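Local coordinates for protein methyltransferase (PDB 2P7I) that probably transfers methyl groups from S-adenosylmethionine to a substrate not yet identified, as a member of the class I Rossmann-like methyltransferases, at residues Tyr22-Phe26 with Asp27-Pro31; Ala98-Pro101 with Arg102-Asn106; Ile158-Asn161 with Ser162-Thr165. One frame throughout, in Å; residues are numbered along the deposited sequence.

Interaction 1 of 3, residues Tyr22-Phe26 with Asp27-Pro31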
loop_
_atom_site.group_PDB
_atom_site.type_symbol
_atom_site.label_atom_id
_atom_site.label_comp_id
_atom_site.label_asym_id
_atom_site.label_seq_id
_atom_site.Cartn_x
_atom_site.Cartn_y
_atom_site.Cartn_z
ATOM N N TYR B 22 17.338 24.662 -10.056
ATOM C CA TYR B 22 16.693 23.630 -9.163
ATOM C C TYR B 22 17.225 22.218 -9.365
ATOM O O TYR B 22 17.233 21.695 -10.483
ATOM C CB TYR B 22 15.168 23.611 -9.323
ATOM C CG TYR B 22 14.507 24.801 -8.678
ATOM C CD1 TYR B 22 14.597 25.008 -7.302
ATOM C CD2 TYR B 22 13.813 25.735 -9.444
ATOM C CE1 TYR B 22 14.010 26.107 -6.700
ATOM C CE2 TYR B 22 13.214 26.839 -8.852
ATOM C CZ TYR B 22 13.315 27.021 -7.480
ATOM O OH TYR B 22 12.723 28.122 -6.895
ATOM N N ASN B 23 17.689 21.628 -8.263
ATOM C CA ASN B 23 18.066 20.228 -8.203
ATOM C C ASN B 23 17.174 19.597 -7.133
ATOM O O ASN B 23 17.146 20.051 -5.991
ATOM C CB ASN B 23 19.549 20.064 -7.854
ATOM C CG ASN B 23 19.911 18.631 -7.440
ATOM O OD1 ASN B 23 20.727 18.422 -6.539
ATOM N ND2 ASN B 23 19.298 17.641 -8.090
ATOM N N PHE B 24 16.427 18.579 -7.535
ATOM C CA PHE B 24 15.457 17.940 -6.673
ATOM C C PHE B 24 16.113 17.448 -5.381
ATOM O O PHE B 24 15.578 17.661 -4.287
ATOM C CB PHE B 24 14.796 16.786 -7.429
ATOM C CG PHE B 24 13.777 16.042 -6.633
ATOM C CD1 PHE B 24 12.538 16.604 -6.386
ATOM C CD2 PHE B 24 14.036 14.775 -6.154
ATOM C CE1 PHE B 24 11.579 15.894 -5.644
ATOM C CE2 PHE B 24 13.068 14.066 -5.405
ATOM C CZ PHE B 24 11.870 14.632 -5.139
ATOM N N ASP B 25 17.276 16.816 -5.496
ATOM C CA ASP B 25 17.950 16.252 -4.312
ATOM C C ASP B 25 18.365 17.305 -3.282
ATOM O O ASP B 25 18.152 17.152 -2.076
ATOM C CB ASP B 25 19.165 15.448 -4.728
ATOM C CG ASP B 25 18.815 14.344 -5.702
ATOM O OD1 ASP B 25 17.923 13.497 -5.390
ATOM O OD2 ASP B 25 19.438 14.336 -6.789
ATOM N N PHE B 26 18.917 18.392 -3.784
ATOM C CA PHE B 26 19.437 19.444 -2.924
ATOM C C PHE B 26 18.337 20.403 -2.469
ATOM O O PHE B 26 18.321 20.817 -1.316
ATOM C CB PHE B 26 20.564 20.209 -3.640
ATOM C CG PHE B 26 21.886 19.472 -3.677
ATOM C CD1 PHE B 26 21.950 18.081 -3.731
ATOM C CD2 PHE B 26 23.067 20.177 -3.694
ATOM C CE1 PHE B 26 23.164 17.417 -3.777
ATOM C CE2 PHE B 26 24.278 19.516 -3.744
ATOM C CZ PHE B 26 24.323 18.133 -3.780
ATOM N N ASP B 27 17.411 20.739 -3.357
ATOM C CA ASP B 27 16.418 21.754 -3.063
ATOM C C ASP B 27 15.156 21.207 -2.443
ATOM O O ASP B 27 14.481 21.915 -1.711
ATOM C CB ASP B 27 16.071 22.535 -4.331
ATOM C CG ASP B 27 17.264 23.307 -4.867
ATOM O OD1 ASP B 27 17.863 24.050 -4.073
ATOM O OD2 ASP B 27 17.620 23.134 -6.045
ATOM N N VAL B 28 14.838 19.955 -2.720
ATOM C CA VAL B 28 13.598 19.377 -2.211
ATOM C C VAL B 28 13.918 18.325 -1.146
ATOM O O VAL B 28 13.435 18.406 -0.002
ATOM C CB VAL B 28 12.705 18.800 -3.339
ATOM C CG1 VAL B 28 11.546 18.009 -2.747
ATOM C CG2 VAL B 28 12.177 19.904 -4.249
HETATM N N MSE B 29 14.767 17.363 -1.478
HETATM C CA MSE B 29 14.972 16.261 -0.563
HETATM C C MSE B 29 15.763 16.610 0.701
HETATM O O MSE B 29 15.444 16.101 1.785
HETATM C CB MSE B 29 15.618 15.101 -1.299
HETATM C CG MSE B 29 14.752 14.396 -2.334
HETATM SE SE MSE B 29 13.139 13.712 -1.587
HETATM C CE MSE B 29 14.012 12.461 -0.430
ATOM N N HIS B 30 16.822 17.421 0.582
ATOM C CA HIS B 30 17.609 17.801 1.767
ATOM C C HIS B 30 16.752 18.460 2.855
ATOM O O HIS B 30 16.797 18.055 3.998
ATOM C CB HIS B 30 18.803 18.673 1.402
ATOM C CG HIS B 30 19.942 17.927 0.787
ATOM N ND1 HIS B 30 21.156 18.521 0.520
ATOM C CD2 HIS B 30 20.064 16.638 0.389
ATOM C CE1 HIS B 30 21.977 17.636 -0.005
ATOM N NE2 HIS B 30 21.340 16.487 -0.101
ATOM N N PRO B 31 15.968 19.485 2.507
ATOM C CA PRO B 31 15.106 20.053 3.552
ATOM C C PRO B 31 14.071 19.104 4.193
ATOM O O PRO B 31 13.859 19.170 5.397
ATOM C CB PRO B 31 14.439 21.266 2.854
ATOM C CG PRO B 31 14.700 21.109 1.414
ATOM C CD PRO B 31 15.924 20.255 1.254
#

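Interaction 2 of 3, residues Ala98-Pro101 with Arg102-Asn106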
loop_
_atom_site.group_PDB
_atom_site.type_symbol
_atom_site.label_atom_id
_atom_site.label_comp_id
_atom_site.label_asym_id
_atom_site.label_seq_id
_atom_site.Cartn_x
_atom_site.Cartn_y
_atom_site.Cartn_z
ATOM N N ALA B 98 38.991 5.572 10.048
ATOM C CA ALA B 98 38.704 6.750 10.839
ATOM C C ALA B 98 38.827 6.464 12.332
ATOM O O ALA B 98 38.262 5.500 12.864
ATOM C CB ALA B 98 37.306 7.288 10.504
ATOM N N GLN B 99 39.587 7.316 13.004
ATOM C CA GLN B 99 39.761 7.233 14.438
ATOM C C GLN B 99 39.122 8.481 15.006
ATOM O O GLN B 99 39.653 9.570 14.851
ATOM C CB GLN B 99 41.248 7.198 14.774
ATOM C CG GLN B 99 41.975 6.002 14.185
ATOM C CD GLN B 99 41.850 4.760 15.054
ATOM O OE1 GLN B 99 42.624 4.582 16.002
ATOM N NE2 GLN B 99 40.882 3.887 14.733
ATOM N N LEU B 100 37.975 8.336 15.649
ATOM C CA LEU B 100 37.255 9.502 16.128
ATOM C C LEU B 100 37.551 9.714 17.601
ATOM O O LEU B 100 37.708 8.756 18.347
ATOM C CB LEU B 100 35.748 9.352 15.886
ATOM C CG LEU B 100 35.419 9.103 14.412
ATOM C CD1 LEU B 100 33.898 9.109 14.174
ATOM C CD2 LEU B 100 36.139 10.111 13.542
ATOM N N PRO B 101 37.596 10.972 18.028
ATOM C CA PRO B 101 38.002 11.293 19.390
ATOM C C PRO B 101 36.970 11.012 20.454
ATOM O O PRO B 101 37.286 11.064 21.630
ATOM C CB PRO B 101 38.258 12.799 19.319
ATOM C CG PRO B 101 37.363 13.289 18.250
ATOM C CD PRO B 101 37.311 12.179 17.232
ATOM N N ARG B 102 35.758 10.684 20.045
ATOM C CA ARG B 102 34.599 10.816 20.900
ATOM C C ARG B 102 33.513 9.861 20.399
ATOM O O ARG B 102 33.663 9.270 19.340
ATOM C CB ARG B 102 34.133 12.261 20.757
ATOM C CG ARG B 102 33.366 12.834 21.920
ATOM C CD ARG B 102 33.614 14.355 22.034
ATOM N NE ARG B 102 33.583 15.039 20.725
ATOM C CZ ARG B 102 32.701 15.979 20.356
ATOM N NH1 ARG B 102 31.755 16.408 21.185
ATOM N NH2 ARG B 102 32.777 16.513 19.142
ATOM N N ARG B 103 32.447 9.702 21.177
ATOM C CA ARG B 103 31.217 9.104 20.701
ATOM C C ARG B 103 30.169 10.206 20.489
ATOM O O ARG B 103 30.317 11.326 20.992
ATOM C CB ARG B 103 30.713 8.046 21.670
ATOM C CG ARG B 103 31.548 6.774 21.646
ATOM C CD ARG B 103 30.960 5.718 22.535
ATOM N NE ARG B 103 31.297 4.360 22.067
ATOM C CZ ARG B 103 32.390 3.680 22.421
ATOM N NH1 ARG B 103 33.300 4.209 23.228
ATOM N NH2 ARG B 103 32.601 2.468 21.943
ATOM N N TYR B 104 29.112 9.880 19.739
ATOM C CA TYR B 104 28.194 10.887 19.220
ATOM C C TYR B 104 26.729 10.578 19.520
ATOM O O TYR B 104 26.267 9.410 19.456
ATOM C CB TYR B 104 28.420 11.076 17.721
ATOM C CG TYR B 104 29.857 11.445 17.455
ATOM C CD1 TYR B 104 30.824 10.457 17.345
ATOM C CD2 TYR B 104 30.270 12.778 17.404
ATOM C CE1 TYR B 104 32.152 10.780 17.125
ATOM C CE2 TYR B 104 31.610 13.114 17.201
ATOM C CZ TYR B 104 32.543 12.092 17.059
ATOM O OH TYR B 104 33.887 12.363 16.866
ATOM N N ASP B 105 26.009 11.644 19.850
ATOM C CA ASP B 105 24.605 11.544 20.238
ATOM C C ASP B 105 23.682 11.350 19.042
ATOM O O ASP B 105 22.626 10.747 19.165
ATOM C CB ASP B 105 24.209 12.789 21.022
ATOM C CG ASP B 105 25.047 12.954 22.267
ATOM O OD1 ASP B 105 24.924 12.087 23.162
ATOM O OD2 ASP B 105 25.837 13.924 22.323
ATOM N N ASN B 106 24.108 11.874 17.898
ATOM C CA ASN B 106 23.381 11.811 16.636
ATOM C C ASN B 106 24.388 11.465 15.548
ATOM O O ASN B 106 25.442 12.106 15.447
ATOM C CB ASN B 106 22.744 13.178 16.291
ATOM C CG ASN B 106 21.766 13.668 17.356
ATOM O OD1 ASN B 106 20.565 13.361 17.310
ATOM N ND2 ASN B 106 22.276 14.454 18.310
HETATM O O HOH W 1 35.225 6.969 18.906
#

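Interaction 3 of 3, residues Ile158-Asn161 with Ser162-Thr165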
loop_
_atom_site.group_PDB
_atom_site.type_symbol
_atom_site.label_atom_id
_atom_site.label_comp_id
_atom_site.label_asym_id
_atom_site.label_seq_id
_atom_site.Cartn_x
_atom_site.Cartn_y
_atom_site.Cartn_z
ATOM N N ILE B 158 14.610 0.172 -16.298
ATOM C CA ILE B 158 15.330 -0.447 -15.193
ATOM C C ILE B 158 14.788 -1.872 -15.076
ATOM O O ILE B 158 13.580 -2.077 -15.176
ATOM C CB ILE B 158 15.087 0.329 -13.857
ATOM C CG1 ILE B 158 15.538 1.778 -14.001
ATOM C CG2 ILE B 158 15.809 -0.348 -12.686
ATOM C CD1 ILE B 158 15.342 2.650 -12.803
ATOM N N SER B 159 15.642 -2.857 -14.852
ATOM C CA SER B 159 15.175 -4.235 -14.978
ATOM C C SER B 159 14.214 -4.617 -13.874
ATOM O O SER B 159 13.209 -5.282 -14.132
ATOM C CB SER B 159 16.325 -5.228 -14.991
ATOM O OG SER B 159 16.980 -5.240 -13.754
ATOM N N HIS B 160 14.531 -4.230 -12.641
ATOM C CA HIS B 160 13.685 -4.549 -11.482
ATOM C C HIS B 160 14.027 -3.551 -10.358
ATOM O O HIS B 160 14.997 -2.818 -10.459
ATOM C CB HIS B 160 13.827 -6.021 -11.021
ATOM C CG HIS B 160 15.210 -6.388 -10.581
ATOM N ND1 HIS B 160 16.240 -6.599 -11.474
ATOM C CD2 HIS B 160 15.736 -6.570 -9.349
ATOM C CE1 HIS B 160 17.349 -6.855 -10.806
ATOM N NE2 HIS B 160 17.062 -6.878 -9.515
ATOM N N ASN B 161 13.211 -3.481 -9.314
ATOM C CA ASN B 161 13.298 -2.320 -8.412
ATOM C C ASN B 161 14.697 -2.185 -7.774
ATOM O O ASN B 161 15.302 -1.104 -7.749
ATOM C CB ASN B 161 12.210 -2.388 -7.334
ATOM C CG ASN B 161 10.795 -2.336 -7.889
ATOM O OD1 ASN B 161 10.547 -2.218 -9.094
ATOM N ND2 ASN B 161 9.831 -2.438 -6.966
ATOM N N SER B 162 15.233 -3.299 -7.270
ATOM C CA SER B 162 16.484 -3.273 -6.545
ATOM C C SER B 162 17.682 -3.409 -7.455
ATOM O O SER B 162 18.785 -3.599 -6.977
ATOM C CB SER B 162 16.522 -4.400 -5.497
ATOM O OG SER B 162 16.508 -5.670 -6.118
ATOM N N ALA B 163 17.469 -3.370 -8.763
ATOM C CA ALA B 163 18.573 -3.378 -9.690
ATOM C C ALA B 163 19.445 -2.169 -9.422
ATOM O O ALA B 163 19.001 -1.146 -8.912
ATOM C CB ALA B 163 18.089 -3.353 -11.190
ATOM N N VAL B 164 20.709 -2.294 -9.793
ATOM C CA VAL B 164 21.611 -1.134 -9.850
ATOM C C VAL B 164 21.866 -0.896 -11.340
ATOM O O VAL B 164 22.363 -1.791 -12.033
ATOM C CB VAL B 164 22.978 -1.386 -9.117
ATOM C CG1 VAL B 164 23.887 -0.161 -9.279
ATOM C CG2 VAL B 164 22.791 -1.720 -7.645
ATOM N N THR B 165 21.493 0.272 -11.849
ATOM C CA THR B 165 21.644 0.551 -13.263
ATOM C C THR B 165 23.094 0.883 -13.536
ATOM O O THR B 165 23.910 1.028 -12.638
ATOM C CB THR B 165 20.819 1.762 -13.794
ATOM O OG1 THR B 165 21.344 2.979 -13.271
ATOM C CG2 THR B 165 19.332 1.665 -13.416
HETATM O O HOH W 2 18.688 -6.944 -7.178
#

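Interaction 1 of 3, residues Tyr22-Phe26 with Asp27-Pro31
The rings of Phe26 and His30, one helical turn apart, form an offset stack in one of the two conformers of Phe26, with centroids 4.8 Å apart and planes inclined by 22°. His30 CE1 lies over one face of the phenylalanine ring near its rim, 3.8 Å from Phe26 CD1, while Phe26 CA sits over a face of the imidazole as a CH-pi contact. Both side chains run alongside each other in the same direction; Phe56 meets His30 edge-to-face. At the Tyr22 ring, the carboxylate oxygen Asp27 OD2 lies at the edge near the ring plane, the two flat groups almost perpendicular. The Phe24 ring is approached obliquely, by Val28 CG1 at 3.6 Å from Phe24 CE1 and by the selenomethionine Met29, whose SE makes a Met-aromatic contact. Phe24 reaches them with CG anti to the backbone N (chi1 180°), and Trp209 and Phe200 enclose it further. These residues open helix 24-37. Asn23 is its N-cap, OD1 accepting a weak bond from Phe26 N; separately, Asp27 OD2 accepts from Asn23 N (2.7 Å, 169°). The short polar side chains of Asn and Asp suit these bonds to nearby backbone amides. Phe24 O grips two amides, Val28 N and Met29 N, each 2.9 Å away, where the first turn widens to pi-type.

Interaction 2 of 3, residues Ala98-Pro101 with Arg102-Asn106
Leu100 and Pro101 meet the phenol end of Tyr104 where the loop after strand 88-92 leads into strand 104-110, a parallel strand of the Rossmann-like sheet expected of this methyltransferase family. Leu100 CD1 approaches the ring obliquely, 3.8 Å from Tyr104 CE1, and its CB lies 3.7 Å from the hydroxyl oxygen Tyr104 OH. Pro101 touches the same oxygen through its ring, with CD 3.4 Å from Tyr104 OH. Both residues cross the tyrosine at about a right angle. With CG anti to its own carbonyl carbon (chi1 -57°), Tyr104 sends its ring back along the chain toward the loop, which a long flat side chain can do from a strand position. Leucine suits its partly exposed place, CB directed toward the following segment, because its branched end can pack on the ring and also on Trp130, Val70 and Leu47. At exposed Pro101 the ring restricts phi (-75° here) and there is no N-H to satisfy; its contact with the hydroxyl is van der Waals.

Further out, the backbone of Tyr104 is hydrogen-bonded to Trp130 and Ala132, while its side chain packs on Leu47 of the adjacent strand 46-49 and Thr68 of strand 67-71 beyond it. The Arg102 chain is bent at chi2 and chi3, and its length lets the guanidinium reach the carboxylate of Asp66, with which NH1 forms a salt bridge. Beside the loop backbone, a water lies 3.1 Å from Leu100 O and 2.8 Å from Arg102 O.

Interaction 3 of 3, residues Ile158-Asn161 with Ser162-Thr165
Ala163 lays its methyl group over one face of the His160 ring, a CH-pi contact with CB 3.8 Å from the ring centroid and 22° off the normal. A methyl is small enough to sit there while CB also lies 3.4 Å from Ser159 OG and 4.1 Å from Ile158 CG2. Ser162, the most exposed of the three, brings OG to the edge of the same ring, near its plane, 3.4 Å from His160 CD2. The imidazole is held at both nitrogens: ND1 shares a hydrogen bond of 2.8 Å with Ser159 OG, and NE2 is joined through an in-plane water to Ser162 OG. His160 takes chi1 61°, its CG between the backbone N and the carbonyl carbon, which folds the ring back over the turn. That turn is a type I beta turn from His160 to Ala163, closed by Ala163 N to His160 O (3.0 Å, 156°), in the loop between helices 147-154 and 166-171. Beyond it, Thr165 CG2 packs 3.8 Å from Ile158 CG1, while the Thr165 side chain caps the following helix. Asn161 anchors the turn through ND2 to Asn145, and its N bonds Asp180 of a second subunit, whose Arg184 packs against His160.

All three are local contacts within continuous chain of the methyltransferase domain, and none touches another. Interactions 1 and 2 are both partly buried, whereas interaction 3 lies on the surface and is the one reached by a second subunit. Interaction 1 starts a helix, so backbone bonds and capping dominate, with aromatic packing against strand 192-201 and helix 55-60. Interaction 2 leads into a sheet strand and relies on apolar packing and a water, its charge paired outside. Interaction 3 connects two helices by a turn built round a polar ring. Interactions 2 and 3 lie on opposite sides of the chain's centre, their centres about 35 Å apart.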